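Local coordinates for tudor domain-containing protein 1 (Homo sapiens, PDB 5M9N), which probably represses transposable elements in the male germline through the piRNA pathway, binding arginine-methylated Piwi proteins with its Tudor domains, at residues I159-P162 with E163-C166; I194-E198 with T199-S203; H43-T46 with P47-F51. One frame throughout, in Å; residues are numbered along the deposited sequence.

Contact 1: I159-P162 with E163-C166; sequences IWTP and EAIC
Trp-160 and Thr-161 meet Ala-164 and Ile-165 where the loop after strand 153-155 winds into helix 162-172. The close-packed side lies along the indole edge and Trp-160 CB. The methyl of Ala-164 stands at the ring's edge, near its plane, with CB 4.0 Å from Trp-160 CE3, while Ile-165 reaches back with CD1 to lie 4.1 Å from Trp-160 CB. Glu-48 OE1 accepts a hydrogen bond from Trp-160 NE1, and Ala-164 also touches Phe-213. Thr-161 is the N-cap of the helix: its OG1, set between backbone N and carbonyl carbon (chi1 59°), accepts a long, weak bond of 3.4 Å from Ala-164 N. The carbonyl of Thr-161 carries the first full helical turn, its O receiving Ile-165 N at 3.2 Å in a straight bond (166°). Pro-162, the first helical residue, has no N-H that would need a partner, and its O takes Cys-166 N at 2.9 Å. Toward solvent the packing thins out. The extended chain of Glu-163 leads its carboxylate away from the loop, and beyond its backbone bond Cys-166 reaches Pro-162 O with CB.

Contact 2: I194-E198 with T199-S203; sequences IDKSE and TPHVS
Ile-194 and Asp-195 pair antiparallel with Ser-203 and Val-202, the two ends of a beta hairpin whose loop, Lys-196 to His-201, lies at the surface beyond the paired ends of strands 189-195 and 202-203. Asp-195 and Val-202 form the hydrogen-bonded pair: Asp-195 N gives a straight bond of 3.0 Å to Val-202 O, and the return bond from Val-202 N to Asp-195 O is weak at 3.4 Å. Ile-194 and Ser-203 make the adjoining non-hydrogen-bonded pair, from which Ile-194 CA directs a C-H toward Val-202 O.

On the face of Asp-195 and Val-202, CG2 of Val-202 lies 3.8 Å from Asp-195 CB. The other side of the hairpin carries a CH-pi contact. Lys-196 lays its extended aliphatic chain across the imidazole of His-201, with CG over the ring centre, 3.6 Å from the centroid and 13° off the normal. CB and CE of Lys-196 also touch the ring, and Glu-198 O comes to its edge in the ring plane. Beside it, Ile-194 CG2 meets His-201 CB at 4.0 Å.

Asp-195 also shapes the loop. With CG of Asp-195 anti to the backbone N (chi1 178°), Asp-195 OD1 accepts Ser-197 N at 3.0 Å from above the carboxylate plane, closing an Asx turn. OD2 forms a salt bridge with Lys-175, so the buried carboxylate has a partner at each oxygen and is probably held as the anion. Lys-196 NZ stays 5.1 Å from His-201 ND1: the lysine's methylenes, rather than its charge, make the contact with the ring.

Contact 3: H43-T46 with P47-F51; sequences HIQT and PEDFF
His-43 and Ile-44 face Phe-51 and Phe-50 across the tight hairpin that joins strands 36-44 and 49-54, within the Tudor domain and part of the mixed sheet of this extended Tudor fold. Backbone hydrogen bonds set its shape. Phe-51 N binds His-43 O at 2.9 Å, whereas the return bond from His-43 N to Phe-51 O is weak. Beyond them is a classic beta bulge: Gln-45 and Thr-46 both face Asp-49, whose O accepts Gln-45 N at 2.8 Å and Thr-46 N at 3.0 Å. Thr-46 to Asp-49 then form a type I turn, closed by Asp-49 N to Thr-46 O at 2.9 Å.

Side-chain polar contacts supplement these. Placed between backbone N and carbonyl carbon (chi1 71°), OG1 of Thr-46 turns inward and accepts Glu-48 N at 2.8 Å. In the His-43 conformer given, Gln-45 NE2 donates to His-43 NE2 at 3.1 Å; the acceptor lies near the amide plane of Gln-45, while the donor is 26° out of the imidazole plane. Gln-45 and Asp-49 run alongside each other, their amide and carboxylate planes 55° apart, with Gln-45 CB against the carboxylate.

Apolar contacts fall on two faces. Ile-44 and Phe-50 run side by side, CG1 to CB 4.1 Å, and the phenyl ring continues toward Cys-148, Leu-150 and Met-168. On the other face His-43 CB meets Phe-51 CD1 at 4.1 Å.

Two donors on Asp-49 O fix the extra residue of the bulge, while the threonine hydroxyl holds an N-H inside the turn. The bond from Gln-45 would be consistent with an unprotonated His-43 NE2 in that conformer.

How the contacts relate
From the N terminus, contact 3 comes first, closing the tight turn of the hairpin between strands 36-44 and 49-54 in the part of the chain assigned to the Tudor domain. Contact 1 follows, starting helix 162-172, and contact 2 closes the hairpin of strands 189-195 and 202-203. The three are in series, none enclosing or crossing another. Contacts 1 and 3 nevertheless touch, their centres 11 Å apart, through Trp-160, which packs on Thr-46 and Pro-47 and ties the helix start to the hairpin turn. Contact 2 stands apart, about 9 Å from contact 3 and 11 Å from contact 1 by nearest atoms, but shares the mixed sheet with contact 3.

Contact 1: I159-P162 with E163-C166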
loop_
_atom_site.group_PDB
_atom_site.type_symbol
_atom_site.label_atom_id
_atom_site.label_comp_id
_atom_site.label_asym_id
_atom_site.label_seq_id
_atom_site.Cartn_x
_atom_site.Cartn_y
_atom_site.Cartn_z
ATOM N N ILE A 159 1.046 23.162 -2.480
ATOM C CA ILE A 159 1.936 22.017 -2.582
ATOM C C ILE A 159 2.256 21.589 -1.145
ATOM O O ILE A 159 2.524 22.480 -0.334
ATOM C CB ILE A 159 3.291 22.403 -3.207
ATOM C CG1 ILE A 159 3.142 23.313 -4.436
ATOM C CG2 ILE A 159 4.082 21.145 -3.554
ATOM C CD1 ILE A 159 2.479 22.690 -5.639
ATOM N N TRP A 160 2.275 20.273 -0.850
ATOM C CA TRP A 160 2.799 19.780 0.476
ATOM C C TRP A 160 4.319 19.792 0.499
ATOM O O TRP A 160 4.992 19.194 -0.370
ATOM C CB TRP A 160 2.309 18.380 0.857
ATOM C CG TRP A 160 0.842 18.275 0.925
ATOM C CD1 TRP A 160 0.034 17.804 -0.053
ATOM C CD2 TRP A 160 -0.021 18.648 2.019
ATOM N NE1 TRP A 160 -1.264 17.858 0.347
ATOM C CE2 TRP A 160 -1.335 18.369 1.615
ATOM C CE3 TRP A 160 0.193 19.193 3.303
ATOM C CZ2 TRP A 160 -2.451 18.597 2.445
ATOM C CZ3 TRP A 160 -0.922 19.437 4.133
ATOM C CH2 TRP A 160 -2.224 19.141 3.699
ATOM N N THR A 161 4.847 20.514 1.474
ATOM C CA THR A 161 6.272 20.642 1.669
ATOM C C THR A 161 6.788 19.461 2.503
ATOM O O THR A 161 6.075 19.009 3.420
ATOM C CB THR A 161 6.597 21.923 2.435
ATOM O OG1 THR A 161 5.942 21.898 3.704
ATOM C CG2 THR A 161 6.110 23.107 1.676
ATOM N N PRO A 162 8.033 18.986 2.217
ATOM C CA PRO A 162 8.640 17.847 2.933
ATOM C C PRO A 162 8.636 17.995 4.439
ATOM O O PRO A 162 8.716 16.988 5.142
ATOM C CB PRO A 162 10.087 17.802 2.409
ATOM C CG PRO A 162 10.310 19.115 1.731
ATOM C CD PRO A 162 8.972 19.557 1.226
ATOM N N GLU A 163 8.554 19.237 4.911
ATOM C CA GLU A 163 8.334 19.495 6.303
ATOM C C GLU A 163 6.951 19.120 6.822
ATOM O O GLU A 163 6.829 18.696 7.973
ATOM C CB GLU A 163 8.570 20.961 6.609
ATOM C CG GLU A 163 8.519 21.215 8.096
ATOM C CD GLU A 163 9.312 22.413 8.548
ATOM O OE1 GLU A 163 9.594 23.275 7.687
ATOM O OE2 GLU A 163 9.625 22.481 9.778
ATOM N N ALA A 164 5.901 19.363 6.039
ATOM C CA ALA A 164 4.555 18.943 6.440
ATOM C C ALA A 164 4.518 17.425 6.496
ATOM O O ALA A 164 3.993 16.835 7.425
ATOM C CB ALA A 164 3.503 19.447 5.469
ATOM N N ILE A 165 5.088 16.816 5.466
ATOM C CA ILE A 165 5.186 15.364 5.346
ATOM C C ILE A 165 5.982 14.706 6.504
ATOM O O ILE A 165 5.585 13.665 7.025
ATOM C CB ILE A 165 5.779 15.040 3.970
ATOM C CG1 ILE A 165 4.776 15.446 2.866
ATOM C CG2 ILE A 165 6.139 13.571 3.854
ATOM C CD1 ILE A 165 5.463 15.785 1.544
ATOM N N CYS A 166 7.094 15.329 6.863
ATOM C CA CYS A 166 7.895 14.956 8.023
ATOM C C CYS A 166 7.062 14.926 9.297
ATOM O O CYS A 166 7.075 13.968 10.035
ATOM C CB CYS A 166 9.026 15.954 8.192
ATOM S SG CYS A 166 10.206 15.485 9.452
#

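Contact 2: I194-E198 with T199-S203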
loop_
_atom_site.group_PDB
_atom_site.type_symbol
_atom_site.label_atom_id
_atom_site.label_comp_id
_atom_site.label_asym_id
_atom_site.label_seq_id
_atom_site.Cartn_x
_atom_site.Cartn_y
_atom_site.Cartn_z
ATOM N N ILE A 194 -6.707 9.284 13.634
ATOM C CA ILE A 194 -6.923 9.715 15.020
ATOM C C ILE A 194 -6.089 8.839 15.929
ATOM O O ILE A 194 -6.239 7.629 15.942
ATOM C CB ILE A 194 -8.408 9.613 15.409
ATOM C CG1 ILE A 194 -9.271 10.463 14.458
ATOM C CG2 ILE A 194 -8.646 10.109 16.836
ATOM C CD1 ILE A 194 -10.709 10.002 14.373
ATOM N N ASP A 195 -5.185 9.464 16.667
ATOM C CA ASP A 195 -4.372 8.746 17.592
ATOM C C ASP A 195 -5.118 8.842 18.945
ATOM O O ASP A 195 -5.253 9.913 19.517
ATOM C CB ASP A 195 -2.974 9.324 17.668
ATOM C CG ASP A 195 -2.079 8.595 18.700
ATOM O OD1 ASP A 195 -2.482 7.513 19.252
ATOM O OD2 ASP A 195 -0.990 9.140 18.980
ATOM N N LYS A 196 -5.641 7.708 19.369
ATOM C CA LYS A 196 -6.396 7.594 20.613
ATOM C C LYS A 196 -5.527 7.237 21.838
ATOM O O LYS A 196 -6.063 6.932 22.930
ATOM C CB LYS A 196 -7.508 6.584 20.399
ATOM C CG LYS A 196 -8.542 7.086 19.407
ATOM C CD LYS A 196 -9.722 6.141 19.325
ATOM C CE LYS A 196 -10.888 6.817 18.637
ATOM N NZ LYS A 196 -11.923 5.817 18.242
ATOM N N SER A 197 -4.205 7.253 21.659
ATOM C CA SER A 197 -3.244 6.928 22.711
ATOM C C SER A 197 -2.902 8.146 23.556
ATOM O O SER A 197 -2.210 8.004 24.546
ATOM C CB SER A 197 -1.952 6.350 22.108
ATOM O OG SER A 197 -2.200 5.147 21.386
ATOM N N GLU A 198 -3.339 9.336 23.136
ATOM C CA GLU A 198 -3.243 10.563 23.944
ATOM C C GLU A 198 -4.636 10.883 24.451
ATOM O O GLU A 198 -5.606 10.862 23.702
ATOM C CB GLU A 198 -2.694 11.751 23.122
ATOM C CG GLU A 198 -1.542 11.423 22.169
ATOM C CD GLU A 198 -0.400 10.631 22.807
ATOM O OE1 GLU A 198 0.118 11.056 23.872
ATOM O OE2 GLU A 198 -0.011 9.592 22.217
ATOM N N THR A 199 -4.744 11.183 25.737
ATOM C CA THR A 199 -6.062 11.167 26.381
ATOM C C THR A 199 -7.006 12.277 25.866
ATOM O O THR A 199 -8.224 12.038 25.806
ATOM C CB THR A 199 -5.960 11.114 27.914
ATOM O OG1 THR A 199 -5.196 12.229 28.391
ATOM C CG2 THR A 199 -5.290 9.788 28.356
ATOM N N PRO A 200 -6.464 13.470 25.501
ATOM C CA PRO A 200 -7.220 14.273 24.532
ATOM C C PRO A 200 -6.859 13.729 23.128
ATOM O O PRO A 200 -5.672 13.723 22.783
ATOM C CB PRO A 200 -6.696 15.686 24.751
ATOM C CG PRO A 200 -5.342 15.520 25.351
ATOM C CD PRO A 200 -5.319 14.210 26.071
ATOM N N HIS A 201 -7.839 13.210 22.376
ATOM C CA HIS A 201 -7.543 12.556 21.082
ATOM C C HIS A 201 -7.015 13.618 20.103
ATOM O O HIS A 201 -7.478 14.770 20.115
ATOM C CB HIS A 201 -8.777 11.893 20.436
ATOM C CG HIS A 201 -9.243 10.635 21.098
ATOM N ND1 HIS A 201 -10.439 10.032 20.764
ATOM C CD2 HIS A 201 -8.711 9.890 22.098
ATOM C CE1 HIS A 201 -10.618 8.966 21.523
ATOM N NE2 HIS A 201 -9.577 8.851 22.331
ATOM N N VAL A 202 -6.076 13.205 19.248
ATOM C CA VAL A 202 -5.412 14.097 18.306
ATOM C C VAL A 202 -5.649 13.620 16.849
ATOM O O VAL A 202 -5.408 12.453 16.516
ATOM C CB VAL A 202 -3.906 14.277 18.643
ATOM C CG1 VAL A 202 -3.723 14.724 20.107
ATOM C CG2 VAL A 202 -3.101 13.015 18.406
ATOM N N SER A 203 -6.196 14.535 16.039
ATOM C CA SER A 203 -6.491 14.322 14.625
ATOM C C SER A 203 -5.255 14.738 13.901
ATOM O O SER A 203 -4.681 15.778 14.228
ATOM C CB SER A 203 -7.654 15.221 14.196
ATOM O OG SER A 203 -8.040 15.060 12.842
#

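Contact 3: H43-T46 with P47-F51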
loop_
_atom_site.group_PDB
_atom_site.type_symbol
_atom_site.label_atom_id
_atom_site.label_comp_id
_atom_site.label_asym_id
_atom_site.label_seq_id
_atom_site.Cartn_x
_atom_site.Cartn_y
_atom_site.Cartn_z
ATOM N N HIS A 43 2.996 3.652 4.393
ATOM C CA HIS A 43 3.789 4.405 3.404
ATOM C C HIS A 43 3.105 5.755 3.169
ATOM O O HIS A 43 1.897 5.749 3.041
ATOM C CB HIS A 43 3.817 3.597 2.084
ATOM C CG HIS A 43 4.736 4.152 1.041
ATOM N ND1 HIS A 43 6.097 3.928 1.046
ATOM C CD2 HIS A 43 4.491 4.929 -0.040
ATOM C CE1 HIS A 43 6.651 4.552 0.022
ATOM N NE2 HIS A 43 5.698 5.168 -0.651
ATOM N N ILE A 44 3.870 6.857 3.055
ATOM C CA ILE A 44 3.343 8.219 2.882
ATOM C C ILE A 44 4.081 8.904 1.765
ATOM O O ILE A 44 5.278 9.108 1.898
ATOM C CB ILE A 44 3.552 9.116 4.151
ATOM C CG1 ILE A 44 2.786 8.530 5.350
ATOM C CG2 ILE A 44 3.127 10.588 3.923
ATOM C CD1 ILE A 44 3.043 9.292 6.646
ATOM N N GLN A 45 3.377 9.264 0.686
ATOM C CA GLN A 45 3.887 10.280 -0.267
ATOM C C GLN A 45 3.577 11.663 0.222
ATOM O O GLN A 45 4.468 12.444 0.441
ATOM C CB GLN A 45 3.329 10.047 -1.699
ATOM C CG GLN A 45 3.936 8.789 -2.339
ATOM C CD GLN A 45 5.426 8.874 -2.479
ATOM O OE1 GLN A 45 5.951 9.901 -2.820
ATOM N NE2 GLN A 45 6.122 7.814 -2.157
ATOM N N THR A 46 2.306 11.969 0.401
ATOM C CA THR A 46 1.878 13.239 0.969
ATOM C C THR A 46 0.622 12.962 1.784
ATOM O O THR A 46 0.061 11.870 1.689
ATOM C CB THR A 46 1.424 14.260 -0.123
ATOM O OG1 THR A 46 0.191 13.804 -0.663
ATOM C CG2 THR A 46 2.442 14.359 -1.268
ATOM N N PRO A 47 0.082 13.994 2.413
ATOM C CA PRO A 47 -1.204 13.859 3.040
ATOM C C PRO A 47 -2.346 13.505 2.139
ATOM O O PRO A 47 -3.321 12.976 2.642
ATOM C CB PRO A 47 -1.405 15.215 3.688
ATOM C CG PRO A 47 -0.035 15.633 4.048
ATOM C CD PRO A 47 0.746 15.231 2.862
ATOM N N GLU A 48 -2.225 13.723 0.840
ATOM C CA GLU A 48 -3.233 13.298 -0.121
ATOM C C GLU A 48 -2.862 12.005 -0.824
ATOM O O GLU A 48 -3.551 11.606 -1.733
ATOM C CB GLU A 48 -3.455 14.440 -1.167
ATOM C CG GLU A 48 -4.354 15.563 -0.635
ATOM C CD GLU A 48 -3.948 16.959 -1.055
ATOM O OE1 GLU A 48 -3.006 17.115 -1.871
ATOM O OE2 GLU A 48 -4.540 17.930 -0.556
ATOM N N ASP A 49 -1.754 11.369 -0.457
ATOM C CA ASP A 49 -1.316 10.148 -1.105
ATOM C C ASP A 49 -0.529 9.264 -0.137
ATOM O O ASP A 49 0.643 9.457 0.058
ATOM C CB ASP A 49 -0.497 10.521 -2.385
ATOM C CG ASP A 49 -0.106 9.349 -3.197
ATOM O OD1 ASP A 49 -0.500 8.190 -2.962
ATOM O OD2 ASP A 49 0.686 9.563 -4.126
ATOM N N PHE A 50 -1.227 8.358 0.547
ATOM C CA PHE A 50 -0.621 7.517 1.562
ATOM C C PHE A 50 -1.395 6.222 1.682
ATOM O O PHE A 50 -2.440 6.097 1.071
ATOM C CB PHE A 50 -0.424 8.258 2.883
ATOM C CG PHE A 50 -1.697 8.539 3.650
ATOM C CD1 PHE A 50 -2.427 9.691 3.419
ATOM C CD2 PHE A 50 -2.133 7.669 4.634
ATOM C CE1 PHE A 50 -3.603 9.982 4.106
ATOM C CE2 PHE A 50 -3.294 7.937 5.320
ATOM C CZ PHE A 50 -4.019 9.096 5.087
ATOM N N PHE A 51 -0.857 5.268 2.468
ATOM C CA PHE A 51 -1.376 3.905 2.543
ATOM C C PHE A 51 -1.435 3.432 3.964
ATOM O O PHE A 51 -0.474 3.620 4.680
ATOM C CB PHE A 51 -0.471 2.941 1.823
ATOM C CG PHE A 51 -0.477 3.144 0.348
ATOM C CD1 PHE A 51 0.393 4.005 -0.223
ATOM C CD2 PHE A 51 -1.386 2.506 -0.405
ATOM C CE1 PHE A 51 0.389 4.196 -1.615
ATOM C CE2 PHE A 51 -1.403 2.652 -1.792
ATOM C CZ PHE A 51 -0.506 3.481 -2.389
#